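Local coordinates for protein ESSB (Geobacillus thermodenitrificans, PDB 4ANO) that serves as an integral membrane component of the type VII secretion system, this chain being its cytoplasmic part, and probably self-associates, at residues Thr13-Val18 with Ile107-Pro112; Ser86-Ala91 with Asp199-Lys204; Thr151-Thr156 with Lys179-Ala184. All blocks are in the same frame, centred on the assembly; numbering follows the deposited sequence. Where two conformers were deposited one is given.

Contact 1. Residues Thr13-Val18 with Ile107-Pro112; sequences TQLDAV and IFIVCP
I109 puts its terminal methyl against the aliphatic base of Q14 and, more loosely, against a branch of L15. CD1 of I109 lies 3.6 Å from CB of Q14 and 3.8 Å from CG of Q14, while CD1 of L15 stands 4.2 Å from that methyl; both leucine and glutamine meet the isoleucine aslant. With CG1 of I109 anti to its backbone N (chi1 170°) and the chain extended beyond, CD1 is carried toward the helix. The glutamine bends at chi2 (-59°); its methylenes serve the apolar contact, while the amide suits a position that is only partly covered. In this YukC-family domain, assigned to the protein-kinase clan, the contact joins helix 10-15 to the loop that follows strand 106-107, where V110 and P112 lean on helix 141-155. Around it, L15 also packs on V27 and F29 of strand 25-30, and I109 on Y10 and L11 of its partner helix. The helix stops in a Schellman motif, D16 taking positive phi (48°) and its carboxylate pairing with K33. The loop is fixed by N114, which binds the carbonyl of I109, and by E147, which accepts from V110 N.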
# COMPACT_ATOMS: atom_id res chain seq x y z
N THR A 13 -7.14 7.07 -10.23
CA THR A 13 -6.37 7.90 -11.11
C THR A 13 -5.14 7.18 -11.68
O THR A 13 -4.86 7.27 -12.90
CB THR A 13 -5.98 9.22 -10.36
OG1 THR A 13 -7.19 9.89 -9.99
CG2 THR A 13 -5.21 10.13 -11.28
N GLN A 14 -4.37 6.50 -10.81
CA GLN A 14 -3.16 5.81 -11.31
C GLN A 14 -3.53 4.61 -12.23
O GLN A 14 -2.74 4.26 -13.17
CB GLN A 14 -2.35 5.18 -10.18
CG GLN A 14 -1.61 6.23 -9.29
CD GLN A 14 -0.67 7.07 -10.08
OE1 GLN A 14 0.20 6.56 -10.85
NE2 GLN A 14 -0.90 8.38 -10.06
N LEU A 15 -4.65 3.97 -11.95
CA LEU A 15 -5.05 2.79 -12.79
C LEU A 15 -5.81 3.24 -14.03
O LEU A 15 -5.96 2.39 -14.94
CB LEU A 15 -5.96 1.88 -11.94
CG LEU A 15 -5.38 0.77 -11.08
CD1 LEU A 15 -4.09 1.00 -10.50
CD2 LEU A 15 -6.40 0.40 -10.00
N ASP A 16 -6.28 4.49 -14.06
CA ASP A 16 -7.33 4.96 -14.99
C ASP A 16 -8.51 3.97 -14.97
O ASP A 16 -8.93 3.45 -16.01
CB ASP A 16 -6.78 5.15 -16.40
CG ASP A 16 -7.78 5.97 -17.29
OD1 ASP A 16 -8.72 6.59 -16.75
OD2 ASP A 16 -7.63 5.96 -18.50
N ALA A 17 -9.00 3.64 -13.77
CA ALA A 17 -10.05 2.61 -13.64
C ALA A 17 -11.06 3.11 -12.66
O ALA A 17 -10.82 4.09 -11.97
CB ALA A 17 -9.49 1.23 -13.12
N VAL A 18 -12.17 2.38 -12.53
CA VAL A 18 -13.24 2.79 -11.68
C VAL A 18 -13.40 1.73 -10.58
O VAL A 18 -13.49 0.52 -10.88
CB VAL A 18 -14.54 2.87 -12.55
CG1 VAL A 18 -15.80 2.98 -11.73
CG2 VAL A 18 -14.44 4.02 -13.55
N ILE A 107 3.23 -6.17 -10.12
CA ILE A 107 3.74 -4.83 -9.82
C ILE A 107 2.89 -4.18 -8.76
O ILE A 107 1.65 -4.14 -8.91
CB ILE A 107 3.79 -3.94 -11.08
CG1 ILE A 107 4.74 -4.59 -12.13
CG2 ILE A 107 4.21 -2.50 -10.74
CD1 ILE A 107 4.80 -3.85 -13.52
N PHE A 108 3.49 -3.66 -7.70
CA PHE A 108 2.70 -3.20 -6.55
C PHE A 108 2.45 -1.69 -6.52
O PHE A 108 3.35 -0.91 -6.91
CB PHE A 108 3.34 -3.71 -5.25
CG PHE A 108 3.31 -5.22 -5.17
CD1 PHE A 108 2.19 -5.85 -4.69
CD2 PHE A 108 4.37 -5.99 -5.68
CE1 PHE A 108 2.13 -7.26 -4.64
CE2 PHE A 108 4.32 -7.40 -5.67
CZ PHE A 108 3.21 -8.03 -5.15
N ILE A 109 1.21 -1.31 -6.22
CA ILE A 109 0.81 0.12 -5.99
C ILE A 109 0.45 0.24 -4.53
O ILE A 109 -0.45 -0.48 -4.00
CB ILE A 109 -0.30 0.64 -6.95
CG1 ILE A 109 -0.85 2.04 -6.50
CG2 ILE A 109 -1.54 -0.37 -7.10
CD1 ILE A 109 -1.58 2.74 -7.69
N VAL A 110 1.12 1.20 -3.84
CA VAL A 110 1.00 1.28 -2.39
C VAL A 110 0.23 2.55 -2.00
O VAL A 110 0.62 3.70 -2.29
CB VAL A 110 2.39 1.28 -1.71
CG1 VAL A 110 2.23 1.45 -0.20
CG2 VAL A 110 3.16 0.00 -2.10
N CYS A 111 -0.90 2.38 -1.32
CA CYS A 111 -1.67 3.48 -0.80
C CYS A 111 -2.65 2.89 0.22
O CYS A 111 -2.88 1.69 0.16
CB CYS A 111 -2.29 4.38 -1.84
SG CYS A 111 -3.52 3.35 -2.85
N PRO A 112 -3.21 3.70 1.12
CA PRO A 112 -4.05 3.16 2.20
C PRO A 112 -5.29 2.44 1.66
O PRO A 112 -5.64 1.39 2.24
CB PRO A 112 -4.44 4.43 3.02
CG PRO A 112 -3.15 5.25 2.90
CD PRO A 112 -2.73 5.07 1.43

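Contact 2. Residues Ser86-Ala91 with Asp199-Lys204; sequences SRIRAA and DEEEAK
I88 and E201 face each other at the nearest backbone approach, their CA atoms 8.7 Å apart, on two helical segments that run in broadly opposing directions. CD1 of I88 touches CB of E201 at 3.9 Å, the side chains crossing at about a right angle. A branched apolar residue suits this buried position, and the glutamate meets it with a methylene: with the chain bent at chi2 (63°), its carboxylate is led away from the isoleucine. Beside this apolar pair R89 and E202 form a salt bridge, NH2 of R89 giving its N-H to OE1 of E202 at 2.9 Å. The oxygen sits at the edge of the guanidinium, almost in its plane, yet is approached from above the carboxylate plane, the two planes being 76° apart; the bond is bent, at 136°. R89 is extended from CG to NE, letting an exposed arginine span between helices. The other oxygen of E202 pairs with R206, so two positive groups share the carboxylate and would probably stabilise its charge. I88 also rests on W197 and V198. This is helix-helix packing between 84-98 and 187-207, an apolar seam bordered by an ion pair at the surface.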
# COMPACT_ATOMS: atom_id res chain seq x y z
N SER A 86 2.83 -0.16 17.46
CA SER A 86 2.21 -1.07 16.55
C SER A 86 2.14 -0.62 15.07
O SER A 86 2.28 -1.40 14.12
CB SER A 86 0.77 -1.11 16.98
OG SER A 86 0.09 -1.89 16.06
N ARG A 87 1.73 0.63 14.91
CA ARG A 87 1.77 1.19 13.53
C ARG A 87 3.16 1.20 12.90
O ARG A 87 3.30 0.98 11.68
CB ARG A 87 1.14 2.58 13.55
CG ARG A 87 -0.40 2.56 13.60
CD ARG A 87 -0.99 3.63 14.55
NE ARG A 87 -0.50 5.01 14.39
CZ ARG A 87 -0.59 5.94 15.35
NH1 ARG A 87 -1.13 5.64 16.52
NH2 ARG A 87 -0.13 7.18 15.15
N ILE A 88 4.21 1.49 13.68
CA ILE A 88 5.59 1.51 13.08
C ILE A 88 6.00 0.09 12.73
O ILE A 88 6.68 -0.12 11.71
CB ILE A 88 6.67 2.06 14.06
CG1 ILE A 88 6.41 3.53 14.31
CG2 ILE A 88 8.17 1.83 13.47
CD1 ILE A 88 7.18 4.00 15.61
N ARG A 89 5.54 -0.90 13.51
CA ARG A 89 5.94 -2.29 13.20
C ARG A 89 5.27 -2.69 11.91
O ARG A 89 5.88 -3.38 11.08
CB ARG A 89 5.58 -3.26 14.34
CG ARG A 89 6.73 -3.34 15.42
CD ARG A 89 6.31 -4.16 16.67
NE ARG A 89 7.29 -4.09 17.79
CZ ARG A 89 7.00 -4.33 19.08
NH1 ARG A 89 5.76 -4.65 19.46
NH2 ARG A 89 7.95 -4.24 20.02
N ALA A 90 3.98 -2.32 11.77
CA ALA A 90 3.22 -2.54 10.56
C ALA A 90 3.86 -1.94 9.32
O ALA A 90 3.86 -2.56 8.22
CB ALA A 90 1.76 -2.05 10.72
N ALA A 91 4.41 -0.75 9.50
CA ALA A 91 5.04 0.01 8.43
C ALA A 91 6.34 -0.68 8.02
O ALA A 91 6.65 -0.79 6.84
CB ALA A 91 5.30 1.43 8.85
N ASP A 199 12.77 1.30 17.68
CA ASP A 199 13.60 1.14 18.91
C ASP A 199 13.30 2.25 19.91
O ASP A 199 13.08 2.00 21.10
CB ASP A 199 15.13 1.13 18.62
CG ASP A 199 15.62 -0.19 17.96
OD1 ASP A 199 14.85 -1.17 17.95
OD2 ASP A 199 16.78 -0.22 17.43
N GLU A 200 13.26 3.50 19.44
CA GLU A 200 12.99 4.64 20.29
C GLU A 200 11.63 4.52 20.93
O GLU A 200 11.43 4.73 22.17
CB GLU A 200 13.09 5.94 19.48
CG GLU A 200 14.53 6.29 19.15
CD GLU A 200 14.64 7.53 18.28
OE1 GLU A 200 13.60 8.05 17.80
OE2 GLU A 200 15.80 7.97 18.08
N GLU A 201 10.66 4.15 20.09
CA GLU A 201 9.31 4.09 20.55
C GLU A 201 9.09 2.90 21.48
O GLU A 201 8.36 3.00 22.46
CB GLU A 201 8.33 3.97 19.36
CG GLU A 201 6.91 4.03 19.86
CD GLU A 201 6.53 5.40 20.55
OE1 GLU A 201 7.22 6.44 20.36
OE2 GLU A 201 5.46 5.46 21.24
N GLU A 202 9.76 1.78 21.22
CA GLU A 202 9.65 0.61 22.13
C GLU A 202 10.24 0.94 23.54
O GLU A 202 9.64 0.56 24.54
CB GLU A 202 10.41 -0.60 21.56
CG GLU A 202 10.46 -1.79 22.50
CD GLU A 202 10.99 -3.08 21.91
OE1 GLU A 202 10.60 -3.43 20.76
OE2 GLU A 202 11.72 -3.77 22.62
N ALA A 203 11.33 1.69 23.58
CA ALA A 203 11.94 2.06 24.91
C ALA A 203 10.92 2.91 25.68
O ALA A 203 10.71 2.70 26.90
CB ALA A 203 13.26 2.80 24.68
N LYS A 204 10.20 3.80 24.99
CA LYS A 204 9.19 4.66 25.66
C LYS A 204 8.03 3.89 26.26
O LYS A 204 7.59 4.18 27.34
CB LYS A 204 8.68 5.78 24.74
CG LYS A 204 9.72 6.89 24.45
CD LYS A 204 9.18 7.91 23.42
CE LYS A 204 10.19 9.02 23.11
NZ LYS A 204 9.76 9.86 21.95

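Contact 3. Residues Thr151-Thr156 with Lys179-Ala184; sequences TVLALT and KELWQA
L153 pushes between L181 and W182, the main bump in an antiparallel helix pair formed by 151-155 and 179-183, whose axes pass 11.0 Å apart at 166°. Its forked end suits a double task. CD2 of L153 meets CD1 of L181 at 3.3 Å, tighter than usual for two methyls; the two leucines lie antiparallel, overlapping at their ends. CD1 of L153 enters the hollow between the two, lying obliquely over the rim of the indole, 3.2 Å from NE1 of W182 and 3.5 Å from CE2 of W182. A broad ring suits the far wall of this notch, and stacking on H169 helps to fix it, while Y165 lies against both L153 and W182. An alanine in place of L153 is likely to open a gap between the helices, leaving L181 without its close partner and the indole without the methyl packed against its nitrogen side. The shallower bump of V152 sets CG1 against CD2 of L181 at 4.2 Å, its small branched side chain also fitting against A91 and V95. Just past the helix, T156 folds back (chi1 57°): its OG1 donates to O of V152 at 2.7 Å from above the carbonyl plane, and the same oxygen also accepts from N of T156.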
# COMPACT_ATOMS: atom_id res chain seq x y z
N THR A 151 2.54 6.54 2.46
CA THR A 151 1.69 5.52 3.16
C THR A 151 2.18 5.26 4.60
O THR A 151 1.41 5.21 5.59
CB THR A 151 1.61 4.22 2.38
OG1 THR A 151 1.03 4.55 1.11
CG2 THR A 151 0.74 3.22 3.16
N VAL A 152 3.49 5.12 4.75
CA VAL A 152 4.05 4.93 6.08
C VAL A 152 3.82 6.18 6.96
O VAL A 152 3.43 5.99 8.15
CB VAL A 152 5.58 4.73 5.88
CG1 VAL A 152 6.35 4.91 7.23
CG2 VAL A 152 5.82 3.33 5.32
N LEU A 153 4.01 7.38 6.42
CA LEU A 153 3.69 8.61 7.22
C LEU A 153 2.22 8.69 7.56
O LEU A 153 1.82 9.04 8.68
CB LEU A 153 4.12 9.88 6.51
CG LEU A 153 5.66 9.97 6.50
CD1 LEU A 153 6.20 11.04 5.56
CD2 LEU A 153 6.20 10.10 7.85
N ALA A 154 1.36 8.37 6.62
CA ALA A 154 -0.07 8.33 6.92
C ALA A 154 -0.40 7.31 8.03
O ALA A 154 -1.30 7.54 8.84
CB ALA A 154 -0.87 8.03 5.70
N LEU A 155 0.31 6.20 8.08
CA LEU A 155 0.00 5.17 9.06
C LEU A 155 0.58 5.51 10.47
O LEU A 155 -0.07 5.20 11.49
CB LEU A 155 0.59 3.87 8.57
CG LEU A 155 0.40 2.62 9.42
CD1 LEU A 155 -1.10 2.39 9.53
CD2 LEU A 155 1.07 1.44 8.77
N THR A 156 1.77 6.12 10.49
CA THR A 156 2.58 6.27 11.72
C THR A 156 2.37 7.64 12.33
O THR A 156 1.68 7.76 13.29
CB THR A 156 4.09 6.01 11.46
OG1 THR A 156 4.59 6.89 10.43
CG2 THR A 156 4.30 4.55 10.99
N LYS A 179 11.00 13.85 8.50
CA LYS A 179 11.99 14.50 7.62
C LYS A 179 13.04 13.51 7.20
O LYS A 179 13.46 13.49 6.05
CB LYS A 179 12.68 15.72 8.31
CG LYS A 179 13.75 16.38 7.39
CD LYS A 179 14.60 17.47 8.06
CE LYS A 179 15.40 18.24 6.99
NZ LYS A 179 15.85 19.51 7.58
N GLU A 180 13.44 12.67 8.14
CA GLU A 180 14.36 11.60 7.88
C GLU A 180 13.77 10.63 6.87
O GLU A 180 14.45 10.16 5.96
CB GLU A 180 14.63 10.84 9.16
CG GLU A 180 15.75 11.48 9.98
CD GLU A 180 16.23 10.58 11.10
OE1 GLU A 180 16.84 9.52 10.80
OE2 GLU A 180 16.02 10.94 12.28
N LEU A 181 12.49 10.30 7.05
CA LEU A 181 11.82 9.41 6.07
C LEU A 181 11.75 9.98 4.65
O LEU A 181 12.19 9.29 3.73
CB LEU A 181 10.46 8.96 6.56
CG LEU A 181 10.27 7.96 7.70
CD1 LEU A 181 8.92 8.24 8.25
CD2 LEU A 181 10.26 6.54 7.20
N TRP A 182 11.25 11.21 4.44
CA TRP A 182 11.30 11.83 3.09
C TRP A 182 12.68 11.91 2.47
O TRP A 182 12.83 11.77 1.23
CB TRP A 182 10.71 13.24 3.07
CG TRP A 182 9.31 13.23 3.13
CD1 TRP A 182 8.53 13.79 4.09
CD2 TRP A 182 8.43 12.58 2.21
NE1 TRP A 182 7.21 13.54 3.82
CE2 TRP A 182 7.12 12.79 2.68
CE3 TRP A 182 8.63 11.81 1.05
CZ2 TRP A 182 6.01 12.28 2.01
CZ3 TRP A 182 7.52 11.31 0.39
CH2 TRP A 182 6.23 11.55 0.87
N GLN A 183 13.66 12.19 3.34
CA GLN A 183 15.06 12.30 2.95
C GLN A 183 15.62 11.02 2.35
O GLN A 183 16.47 11.07 1.47
CB GLN A 183 15.91 12.70 4.16
CG GLN A 183 15.96 14.15 4.45
CD GLN A 183 16.97 14.44 5.52
OE1 GLN A 183 18.12 14.00 5.44
NE2 GLN A 183 16.55 15.15 6.55
N ALA A 184 15.13 9.88 2.84
CA ALA A 184 15.75 8.58 2.57
C ALA A 184 15.79 8.29 1.05
O ALA A 184 14.84 8.56 0.33
CB ALA A 184 15.05 7.47 3.41

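Helix 141-155 ties the three contacts together. Contacts 2 and 3, with centres about 14 Å apart, touch directly: R87 sends NH2 to O of T156 at 2.7 Å and NE to O of L155 at 2.9 Å, probable hydrogen bonds that engage carbonyls of the last residue of that helix and the one after it. Contact 3 is nested in the chain loop that contact 2 closes, and helices 176-183 and 187-207 follow one another. Contact 1 reaches contact 3 through packing alone, CA of C111 lying 3.5 Å from OG1 of T151. Contacts 1 and 2, about 28 Å apart between centres and about 9 Å at their nearest atoms, lie on opposite sides of the chain's centre.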